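Local atomic coordinates of NudC domain-containing protein 2 (Mus musculus, PDB entry 2RH0), a protein that may regulate the LIS1/dynein pathway by stabilising LIS1 together with the Hsp90 chaperone, and interacts with LIS1. Residues 29-32 with 33-37; 43-46 with 47-50; 98-102 with 103-107; 109-112 with 113-116; 117-120 with 121-124. All coordinates share one frame; numbering follows the deposited sequence. Where two conformers were deposited one is given.

Interaction 1: residues 29-32 with 33-37; sequences VQVP and PGTRA
Thr35 folds back over the carbonyl of Pro32 and sets its side chain across that of Val31 at about a right angle. The threonine hydroxyl lies anti to its own carbonyl carbon (chi1 -55°), beside the backbone N, and from there Thr35 OG1 donates to Pro32 O at 2.5 Å. Thr35 N reaches the same oxygen, Pro32 O, at 3.0 Å; this bond closes the type I turn from Pro32 to Thr35. Both donors come from one face of the carbonyl plane, the amide further out of it than the hydroxyl. Val31 CG2 lies 3.8 Å from Thr35 CB, and the flank of the proline ring, Pro32 CD, runs 3.5 Å from Thr35 OG1. A valine in place of Thr35 would probably leave Pro32 O with the turn amide alone and the turn less firmly fixed. Pro32 CB also touches Pro33 CD, the two rings being consecutive in the chain. The turn carries the chain out of strand 24-30 towards strand 40-44. Val31 and Thr35 both pack on Val53 of strand 48-53 and Leu76 of strand 73-77, while Lys80 of the second subunit binds the carbonyl oxygens of Pro33 and Thr35.

Interaction 2: residues 43-46 with 47-50; sequences GLQS and RHVA
The imidazole of His48 and the side-chain amide of Gln45 meet obliquely, their planes 51° apart. The amide nitrogen approaches the base of the histidine, Gln45 NE2 lying 3.3 Å from His48 CB. This pair sits beside the turn of the beta hairpin formed by strands 40-44 and 48-53 of the CS domain, whose fold is the p23-like beta sandwich. Gln45 CG is anti to its carbonyl carbon (chi1 -63°), and a bend at chi2 then carries the amide over to His48.

Behind these side chains the backbones run antiparallel. Gly43 and Ala50 form a hydrogen-bonded pair: Gly43 N donates to Ala50 O at 3.0 Å, and the return bond from Ala50 N to Gly43 O is weak. Leu44 and Val49 follow as a non-hydrogen-bonded pair, and on their face of the sheet Leu44 CD2 meets Val49 CG1 at 3.8 Å. The second subunit covers this apolar patch, its Ile84 packing on Leu44 and its Leu101 on Val49. At the turn, Ser46 OG is bonded to Thr67 O and Arg47 NE to Leu63 O, which ties the end of the hairpin to the chain that follows strand 56-62.

Between the strands, Val49 CA makes a CA-H...O contact of 3.3 Å with Gly43 O. Nearest the turn, Gln45 N donates to His48 O at 2.7 Å, almost in line with the C=O bond (C=O...N angle 168°).

Interaction 3: residues 98-102 with 103-107; sequences TSLLE and SEYAA
A short antiparallel beta hairpin doubles the chain back just before helix 109-127, with Glu102 and Ser103 at its tip. Leu101 and Glu104 form its hydrogen-bonded pair, Leu101 N donating to Glu104 O at 3.1 Å. Further down, Leu100 N reaches Tyr105 O from above the carbonyl plane, and at the open end Ala107 N gives Thr98 O a nearly straight bond of 2.9 Å, in the carbonyl plane. Between these two bonds Ser99 and Ala106 come unusually close, Ser99 CB lying 3.4 Å from Ala106 CA.

The tyrosine ring is flanked on two sides. Leu101 runs alongside it and points the same way, its methyl Leu101 CD1 at the ring edge, 3.8 Å from Tyr105 CE2. Glu104 CG covers one face, 3.7 Å above the ring centre, which probably limits how far the ring can turn.

Tyr105 OH is hydrogen-bonded to Trp15 NE1 of the second subunit, the two rings meeting edge-to-face, and Glu102 OE2 makes a salt bridge with Lys62 of the second subunit. The backbone thus both closes the hairpin and, from Leu100 and Glu102, bonds to the second subunit, while the tyrosine hydroxyl and the Glu102 carboxylate add polar ties across the dimer interface.

Interaction 4: residues 109-112 with 113-116; sequences PWVQ and DQMQ
Gln114 and Met115 (a selenomethionine) both start from the backbone in the same way, CG anti to the carbonyl carbon (chi1 -72° and -71°), and run on extended, which brings each back to Val111 one turn earlier in helix 109-127. Gln114 crosses the valine obliquely, and its carbonyl oxygen does the touching: Gln114 OE1 lies 3.4 Å from Val111 CA and 3.7 Å from Val111 CG2. Met115 instead lies beside Val111 and points the same way. Its CG passes 3.3 Å from Val111 O, and its terminal methyl, Met115 CE, ends 4.1 Å from Val111 CG1.

Beneath these side chains run the bonds of the first turns of the helix. Met115 N donates to Val111 O at 2.9 Å, and Gln114 N and Gln116 N reach Trp110 O and Gln112 O in the same i to i+4 pattern. Asp113 N is shared between Pro109 O and, weakly, Trp110 O, while Asp108 OD1 receives Val111 N at the start of the helix.

The other end of the Gln114 amide is anchored by NE2 to Gly7 O, and Val9 of the second subunit packs against the same side chain. Were Gln114 cut back to an alanine, Gly7 O would probably lose this donor and the flank of Val111 would be less covered. The chemistry is divided along the helix: Val111 and Met115 give it a buried apolar side, whereas the amides of Gln112, Gln114 and Gln116 spend their N-H groups on the carbonyl oxygens of Ala107, Gly7 and Ala93, fastening the helix to surrounding loops.

Interaction 5: residues 117-120 with 121-124; sequences RKLT and LERF
Leu121 N and Glu122 N bond back to Arg117 O and Lys118 O, and it is in this backbone core that the contact is tight. Glu122 N lies 2.8 Å from Lys118 O, and Arg123 N and Phe124 N bond in the same way to Leu119 O and Thr120 O. The first side-chain carbons lie close against the same carbonyls, with Arg123 CB 3.3 Å from Leu119 O and Leu121 CB 3.4 Å from Arg117 O.

Farther out the packing is looser. Lys118 and Glu122 each take up two conformations, and in the pair described here Lys118 bends at chi2 (59°) so that its chain comes back over the next turn, yet Lys118 CD is still 4.2 Å from Leu121 CD2, a separation that is not firm. In its conformer here, Glu122 OE1 accepts from the backbone N of Leu22 in the second subunit. The exposed Thr120 turns its hydroxyl back to Gln116 O, and Arg123 leads away to a salt bridge with Glu127. Leu119, by contrast, is buried against Lys88 and Cys96, and Leu121 packs on Trp110 of the second subunit. The whole is a regular stretch of alpha helix with unbroken i to i+4 bonding, in which Leu119 faces the protein, Leu121 and Glu122 meet the second subunit, and Thr120 lies on the exposed side.

The five contacts follow one another along the chain without overlap. Interactions 1 and 2 belong to the CS domain, their centres about 20 Å apart: the first leaves strand 24-30 and the second joins strands 40-44 and 48-53. Interactions 3, 4 and 5 form the other group. The hairpin of interaction 3 leads into helix 109-127, which carries interactions 4 and 5, their centres about 12 Å apart. Interactions 3 and 4 touch where Gln112 NE2 meets Ala107 O. Interaction 2 lies about 34 to 40 Å, centre to centre, from this second group, across the chain's centre. All five touch the second subunit, so the dimer interface engages both groups.

Interaction 1: residues 29-32 with 33-37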
# COMPACT_ATOMS: atom_id res chain seq x y z
N VAL A 29 1.08 2.90 11.21
CA VAL A 29 2.30 2.93 12.03
C VAL A 29 2.63 1.52 12.50
O VAL A 29 1.87 0.94 13.23
CB VAL A 29 2.09 3.88 13.25
CG1 VAL A 29 3.39 4.09 14.07
CG2 VAL A 29 1.50 5.22 12.76
N GLN A 30 3.73 0.94 12.02
CA GLN A 30 4.16 -0.37 12.50
C GLN A 30 4.54 -0.32 13.97
O GLN A 30 5.19 0.61 14.42
CB GLN A 30 5.35 -0.87 11.69
CG GLN A 30 4.99 -1.19 10.23
CD GLN A 30 4.03 -2.35 10.11
OE1 GLN A 30 4.25 -3.40 10.72
NE2 GLN A 30 2.95 -2.17 9.33
N VAL A 31 4.06 -1.29 14.73
CA VAL A 31 4.39 -1.37 16.14
C VAL A 31 4.90 -2.79 16.44
O VAL A 31 4.67 -3.70 15.64
CB VAL A 31 3.18 -0.96 17.05
CG1 VAL A 31 2.81 0.48 16.77
CG2 VAL A 31 1.96 -1.88 16.86
N PRO A 32 5.62 -2.95 17.56
CA PRO A 32 6.06 -4.29 17.92
C PRO A 32 4.89 -5.25 18.07
O PRO A 32 3.79 -4.84 18.49
CB PRO A 32 6.81 -4.07 19.22
CG PRO A 32 7.29 -2.66 19.13
CD PRO A 32 6.16 -1.92 18.46
N PRO A 33 5.11 -6.54 17.75
CA PRO A 33 4.01 -7.51 17.71
C PRO A 33 3.31 -7.77 19.06
O PRO A 33 2.15 -8.21 19.08
CB PRO A 33 4.69 -8.78 17.20
CG PRO A 33 5.99 -8.32 16.61
CD PRO A 33 6.40 -7.18 17.44
N GLY A 34 4.00 -7.51 20.17
CA GLY A 34 3.39 -7.67 21.49
C GLY A 34 2.63 -6.43 21.99
O GLY A 34 2.21 -6.39 23.14
N THR A 35 2.46 -5.43 21.13
CA THR A 35 1.77 -4.21 21.52
C THR A 35 0.32 -4.49 21.79
O THR A 35 -0.32 -5.24 21.03
CB THR A 35 1.89 -3.16 20.42
OG1 THR A 35 3.28 -2.98 20.15
CG2 THR A 35 1.23 -1.78 20.86
N ARG A 36 -0.22 -3.87 22.84
CA ARG A 36 -1.60 -4.05 23.25
C ARG A 36 -2.24 -2.69 23.27
O ARG A 36 -1.55 -1.68 23.45
CB ARG A 36 -1.65 -4.61 24.67
CG ARG A 36 -0.84 -5.88 24.89
CD ARG A 36 -0.53 -6.13 26.40
NE ARG A 36 0.30 -5.07 26.98
CZ ARG A 36 0.73 -5.04 28.24
NH1 ARG A 36 0.43 -6.02 29.09
NH2 ARG A 36 1.47 -4.01 28.67
N ALA A 37 -3.55 -2.64 23.11
CA ALA A 37 -4.28 -1.35 23.12
C ALA A 37 -3.96 -0.50 24.34
O ALA A 37 -3.91 0.77 24.29
CB ALA A 37 -5.79 -1.58 22.98

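Interaction 2: residues 43-46 with 47-50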
# COMPACT_ATOMS: atom_id res chain seq x y z
N GLY A 43 -3.34 11.21 20.77
CA GLY A 43 -4.15 12.44 20.78
C GLY A 43 -4.34 12.89 19.34
O GLY A 43 -3.38 13.07 18.59
N LEU A 44 -5.59 13.06 18.95
CA LEU A 44 -5.93 13.50 17.62
C LEU A 44 -6.66 14.84 17.72
O LEU A 44 -7.80 14.90 18.16
CB LEU A 44 -6.78 12.45 16.91
CG LEU A 44 -6.13 11.05 16.84
CD1 LEU A 44 -7.08 10.01 16.21
CD2 LEU A 44 -4.77 11.08 16.10
N GLN A 45 -5.98 15.94 17.38
CA GLN A 45 -6.60 17.25 17.45
C GLN A 45 -6.76 17.71 16.03
O GLN A 45 -6.24 17.07 15.12
CB GLN A 45 -5.74 18.23 18.23
CG GLN A 45 -5.54 17.82 19.67
CD GLN A 45 -4.16 18.18 20.20
OE1 GLN A 45 -4.03 19.05 21.05
NE2 GLN A 45 -3.12 17.51 19.70
N SER A 46 -7.48 18.82 15.86
CA SER A 46 -7.77 19.31 14.52
C SER A 46 -6.53 19.52 13.65
O SER A 46 -6.57 19.21 12.46
CB SER A 46 -8.58 20.60 14.58
OG SER A 46 -8.84 21.02 13.26
N ARG A 47 -5.44 19.99 14.24
CA ARG A 47 -4.25 20.29 13.49
C ARG A 47 -2.98 19.68 14.07
O ARG A 47 -1.88 19.99 13.64
CB ARG A 47 -4.16 21.81 13.40
CG ARG A 47 -3.21 22.35 12.40
CD ARG A 47 -3.58 22.04 10.97
NE ARG A 47 -2.55 22.58 10.09
CZ ARG A 47 -2.64 23.75 9.46
NH1 ARG A 47 -3.74 24.51 9.56
NH2 ARG A 47 -1.62 24.13 8.69
N HIS A 48 -3.14 18.76 15.02
CA HIS A 48 -2.01 18.07 15.66
C HIS A 48 -2.35 16.65 15.98
O HIS A 48 -3.52 16.32 16.27
CB HIS A 48 -1.69 18.74 16.97
CG HIS A 48 -1.08 20.08 16.81
ND1 HIS A 48 -1.84 21.23 16.73
CD2 HIS A 48 0.21 20.46 16.69
CE1 HIS A 48 -1.03 22.26 16.55
NE2 HIS A 48 0.21 21.82 16.52
N VAL A 49 -1.32 15.83 15.92
CA VAL A 49 -1.41 14.41 16.24
C VAL A 49 -0.21 14.02 17.09
O VAL A 49 0.84 14.65 17.00
CB VAL A 49 -1.47 13.49 14.98
CG1 VAL A 49 -2.78 13.72 14.21
CG2 VAL A 49 -0.23 13.69 14.04
N ALA A 50 -0.39 12.95 17.88
CA ALA A 50 0.65 12.43 18.77
C ALA A 50 0.37 10.99 19.04
O ALA A 50 -0.76 10.63 19.36
CB ALA A 50 0.70 13.22 20.11

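Interaction 3: residues 98-102 with 103-107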
# COMPACT_ATOMS: atom_id res chain seq x y z
N THR A 98 -1.13 -7.09 -15.88
CA THR A 98 -2.46 -6.48 -15.73
C THR A 98 -3.36 -7.21 -14.68
O THR A 98 -4.41 -6.67 -14.23
CB THR A 98 -3.12 -6.35 -17.09
OG1 THR A 98 -3.02 -7.59 -17.79
CG2 THR A 98 -2.41 -5.27 -17.93
N SER A 99 -2.89 -8.40 -14.27
CA SER A 99 -3.52 -9.21 -13.22
C SER A 99 -2.42 -10.07 -12.64
O SER A 99 -1.34 -10.20 -13.24
CB SER A 99 -4.65 -10.08 -13.78
OG SER A 99 -4.09 -11.03 -14.69
N LEU A 100 -2.67 -10.61 -11.45
CA LEU A 100 -1.71 -11.47 -10.77
C LEU A 100 -1.70 -12.83 -11.41
O LEU A 100 -0.66 -13.36 -11.75
CB LEU A 100 -2.08 -11.63 -9.31
CG LEU A 100 -1.08 -12.40 -8.48
CD1 LEU A 100 0.28 -11.80 -8.62
CD2 LEU A 100 -1.56 -12.52 -7.05
N LEU A 101 -2.87 -13.40 -11.55
CA LEU A 101 -2.98 -14.72 -12.16
C LEU A 101 -3.55 -14.45 -13.52
O LEU A 101 -4.07 -13.35 -13.78
CB LEU A 101 -3.84 -15.66 -11.33
CG LEU A 101 -3.42 -15.93 -9.88
CD1 LEU A 101 -4.35 -16.96 -9.24
CD2 LEU A 101 -1.95 -16.35 -9.76
N GLU A 102 -3.41 -15.43 -14.39
CA GLU A 102 -3.90 -15.37 -15.75
C GLU A 102 -5.39 -14.93 -15.76
O GLU A 102 -5.76 -14.05 -16.52
CB GLU A 102 -3.68 -16.75 -16.38
CG GLU A 102 -3.79 -16.83 -17.90
CD GLU A 102 -3.73 -18.29 -18.41
OE1 GLU A 102 -4.42 -19.17 -17.85
OE2 GLU A 102 -3.01 -18.56 -19.39
N SER A 103 -6.22 -15.46 -14.88
CA SER A 103 -7.64 -15.16 -14.96
C SER A 103 -8.20 -14.75 -13.63
O SER A 103 -9.33 -15.11 -13.30
CB SER A 103 -8.40 -16.41 -15.44
OG SER A 103 -7.94 -16.80 -16.72
N GLU A 104 -7.43 -13.99 -12.86
CA GLU A 104 -7.89 -13.65 -11.55
C GLU A 104 -7.01 -12.55 -10.98
O GLU A 104 -5.82 -12.45 -11.30
CB GLU A 104 -7.87 -14.91 -10.68
CG GLU A 104 -8.83 -14.94 -9.50
CD GLU A 104 -9.07 -16.37 -8.96
OE1 GLU A 104 -8.48 -17.38 -9.50
OE2 GLU A 104 -9.88 -16.47 -8.01
N TYR A 105 -7.62 -11.76 -10.12
CA TYR A 105 -6.96 -10.62 -9.51
C TYR A 105 -6.45 -9.60 -10.53
O TYR A 105 -5.28 -9.23 -10.57
CB TYR A 105 -5.87 -11.13 -8.60
CG TYR A 105 -6.33 -12.28 -7.71
CD1 TYR A 105 -7.39 -12.10 -6.80
CD2 TYR A 105 -5.70 -13.51 -7.75
CE1 TYR A 105 -7.80 -13.13 -5.99
CE2 TYR A 105 -6.12 -14.55 -6.94
CZ TYR A 105 -7.16 -14.36 -6.06
OH TYR A 105 -7.55 -15.42 -5.26
N ALA A 106 -7.37 -9.19 -11.39
CA ALA A 106 -7.09 -8.21 -12.39
C ALA A 106 -7.24 -6.81 -11.79
O ALA A 106 -8.08 -6.58 -10.96
CB ALA A 106 -8.05 -8.38 -13.57
N ALA A 107 -6.40 -5.90 -12.26
CA ALA A 107 -6.48 -4.49 -11.94
C ALA A 107 -7.54 -3.90 -12.84
O ALA A 107 -7.57 -4.22 -13.98
CB ALA A 107 -5.15 -3.82 -12.19

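Interaction 4: residues 109-112 with 113-116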
# COMPACT_ATOMS: atom_id res chain seq x y z
N PRO A 109 -9.07 -0.83 -15.17
CA PRO A 109 -8.31 -0.05 -16.11
C PRO A 109 -7.53 1.13 -15.57
O PRO A 109 -6.47 1.46 -16.09
CB PRO A 109 -9.37 0.41 -17.10
CG PRO A 109 -10.41 -0.62 -17.01
CD PRO A 109 -10.47 -0.97 -15.59
N TRP A 110 -8.06 1.78 -14.54
CA TRP A 110 -7.37 2.91 -13.94
C TRP A 110 -6.17 2.48 -13.11
O TRP A 110 -5.13 3.09 -13.21
CB TRP A 110 -8.33 3.71 -13.10
CG TRP A 110 -9.29 4.35 -14.00
CD1 TRP A 110 -10.60 3.99 -14.21
CD2 TRP A 110 -9.01 5.42 -14.90
NE1 TRP A 110 -11.14 4.81 -15.16
CE2 TRP A 110 -10.19 5.70 -15.60
CE3 TRP A 110 -7.87 6.18 -15.17
CZ2 TRP A 110 -10.27 6.71 -16.56
CZ3 TRP A 110 -7.94 7.19 -16.12
CH2 TRP A 110 -9.12 7.44 -16.81
N VAL A 111 -6.34 1.44 -12.31
CA VAL A 111 -5.25 0.90 -11.52
C VAL A 111 -4.16 0.36 -12.46
O VAL A 111 -2.97 0.48 -12.21
CB VAL A 111 -5.75 -0.18 -10.57
CG1 VAL A 111 -4.63 -0.94 -9.94
CG2 VAL A 111 -6.70 0.46 -9.50
N GLN A 112 -4.56 -0.19 -13.59
CA GLN A 112 -3.58 -0.68 -14.58
C GLN A 112 -2.79 0.49 -15.11
O GLN A 112 -1.60 0.35 -15.40
CB GLN A 112 -4.28 -1.30 -15.78
CG GLN A 112 -5.03 -2.56 -15.49
CD GLN A 112 -5.55 -3.29 -16.79
OE1 GLN A 112 -5.05 -3.09 -17.91
NE2 GLN A 112 -6.54 -4.13 -16.61
N ASP A 113 -3.46 1.64 -15.27
CA ASP A 113 -2.81 2.82 -15.82
C ASP A 113 -1.84 3.38 -14.76
O ASP A 113 -0.74 3.80 -15.13
CB ASP A 113 -3.80 3.91 -16.32
CG ASP A 113 -3.05 5.09 -16.93
OD1 ASP A 113 -2.33 4.86 -17.89
OD2 ASP A 113 -3.11 6.21 -16.40
N GLN A 114 -2.25 3.40 -13.49
CA GLN A 114 -1.37 3.83 -12.41
C GLN A 114 -0.13 2.96 -12.36
O GLN A 114 0.98 3.45 -12.21
CB GLN A 114 -2.05 3.75 -11.07
CG GLN A 114 -3.14 4.81 -10.78
CD GLN A 114 -3.93 4.48 -9.53
OE1 GLN A 114 -4.79 3.60 -9.58
NE2 GLN A 114 -3.67 5.19 -8.40
N MSE A 115 -0.33 1.64 -12.42
CA MSE A 115 0.78 0.71 -12.40
C MSE A 115 1.72 0.94 -13.54
O MSE A 115 2.92 0.97 -13.33
CB MSE A 115 0.26 -0.73 -12.39
CG MSE A 115 -0.38 -1.12 -11.07
SE MSE A 115 -1.06 -2.95 -11.09
CE MSE A 115 -1.32 -3.21 -9.23
N GLN A 116 1.20 1.13 -14.74
CA GLN A 116 2.03 1.35 -15.92
C GLN A 116 2.85 2.64 -15.82
O GLN A 116 4.01 2.69 -16.22
CB GLN A 116 1.15 1.39 -17.19
CG GLN A 116 1.96 1.59 -18.45
CD GLN A 116 2.90 0.42 -18.72
OE1 GLN A 116 2.47 -0.61 -19.20
NE2 GLN A 116 4.17 0.57 -18.39

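Interaction 5: residues 117-120 with 121-124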
# COMPACT_ATOMS: atom_id res chain seq x y z
N ARG A 117 2.21 3.70 -15.33
CA ARG A 117 2.89 4.94 -15.11
C ARG A 117 4.04 4.82 -14.14
O ARG A 117 5.05 5.42 -14.39
CB ARG A 117 1.92 6.01 -14.61
CG ARG A 117 1.06 6.56 -15.71
CD ARG A 117 0.13 7.62 -15.14
NE ARG A 117 -0.51 8.30 -16.23
CZ ARG A 117 0.00 9.37 -16.84
NH1 ARG A 117 1.15 9.87 -16.48
NH2 ARG A 117 -0.67 9.91 -17.84
N LYS A 118 3.92 4.04 -13.08
CA LYS A 118 5.01 3.91 -12.11
C LYS A 118 6.19 3.14 -12.71
O LYS A 118 7.36 3.45 -12.46
CB LYS A 118 4.54 3.26 -10.81
CG LYS A 118 5.63 3.11 -9.73
CD LYS A 118 6.23 4.47 -9.32
CE LYS A 118 7.23 4.33 -8.17
NZ LYS A 118 8.32 3.36 -8.47
N LEU A 119 5.87 2.13 -13.50
CA LEU A 119 6.90 1.34 -14.17
C LEU A 119 7.64 2.17 -15.26
O LEU A 119 8.85 2.10 -15.36
CB LEU A 119 6.28 0.11 -14.80
CG LEU A 119 6.33 -1.14 -13.90
CD1 LEU A 119 5.92 -0.88 -12.47
CD2 LEU A 119 5.55 -2.19 -14.54
N THR A 120 6.90 2.93 -16.05
CA THR A 120 7.49 3.87 -17.00
C THR A 120 8.41 4.84 -16.33
O THR A 120 9.52 5.09 -16.84
CB THR A 120 6.46 4.71 -17.71
OG1 THR A 120 5.53 3.85 -18.33
CG2 THR A 120 7.13 5.60 -18.76
N LEU A 121 7.97 5.37 -15.20
CA LEU A 121 8.78 6.29 -14.41
C LEU A 121 10.01 5.63 -13.81
O LEU A 121 11.07 6.22 -13.84
CB LEU A 121 7.96 6.85 -13.27
CG LEU A 121 8.74 7.66 -12.23
CD1 LEU A 121 9.34 8.93 -12.89
CD2 LEU A 121 7.81 7.97 -11.09
N GLU A 122 9.85 4.44 -13.22
CA GLU A 122 10.98 3.69 -12.69
C GLU A 122 12.02 3.50 -13.80
O GLU A 122 13.21 3.63 -13.59
CB GLU A 122 10.52 2.30 -12.21
CG GLU A 122 11.54 1.53 -11.37
CD GLU A 122 11.14 0.06 -11.12
OE1 GLU A 122 9.94 -0.27 -11.20
OE2 GLU A 122 12.03 -0.76 -10.81
N ARG A 123 11.54 3.19 -14.98
CA ARG A 123 12.40 2.93 -16.14
C ARG A 123 13.08 4.22 -16.60
O ARG A 123 14.24 4.22 -16.94
CB ARG A 123 11.53 2.39 -17.27
CG ARG A 123 12.30 1.93 -18.48
CD ARG A 123 13.07 0.66 -18.12
NE ARG A 123 14.48 0.69 -18.52
CZ ARG A 123 15.28 -0.37 -18.50
NH1 ARG A 123 14.81 -1.56 -18.13
NH2 ARG A 123 16.55 -0.25 -18.88
N PHE A 124 12.32 5.31 -16.59
CA PHE A 124 12.84 6.60 -16.99
C PHE A 124 13.99 6.98 -16.02
O PHE A 124 15.06 7.37 -16.45
CB PHE A 124 11.71 7.66 -16.97
CG PHE A 124 12.07 8.95 -17.64
CD1 PHE A 124 12.21 9.00 -19.02
CD2 PHE A 124 12.33 10.08 -16.90
CE1 PHE A 124 12.58 10.19 -19.65
CE2 PHE A 124 12.68 11.25 -17.52
CZ PHE A 124 12.81 11.31 -18.90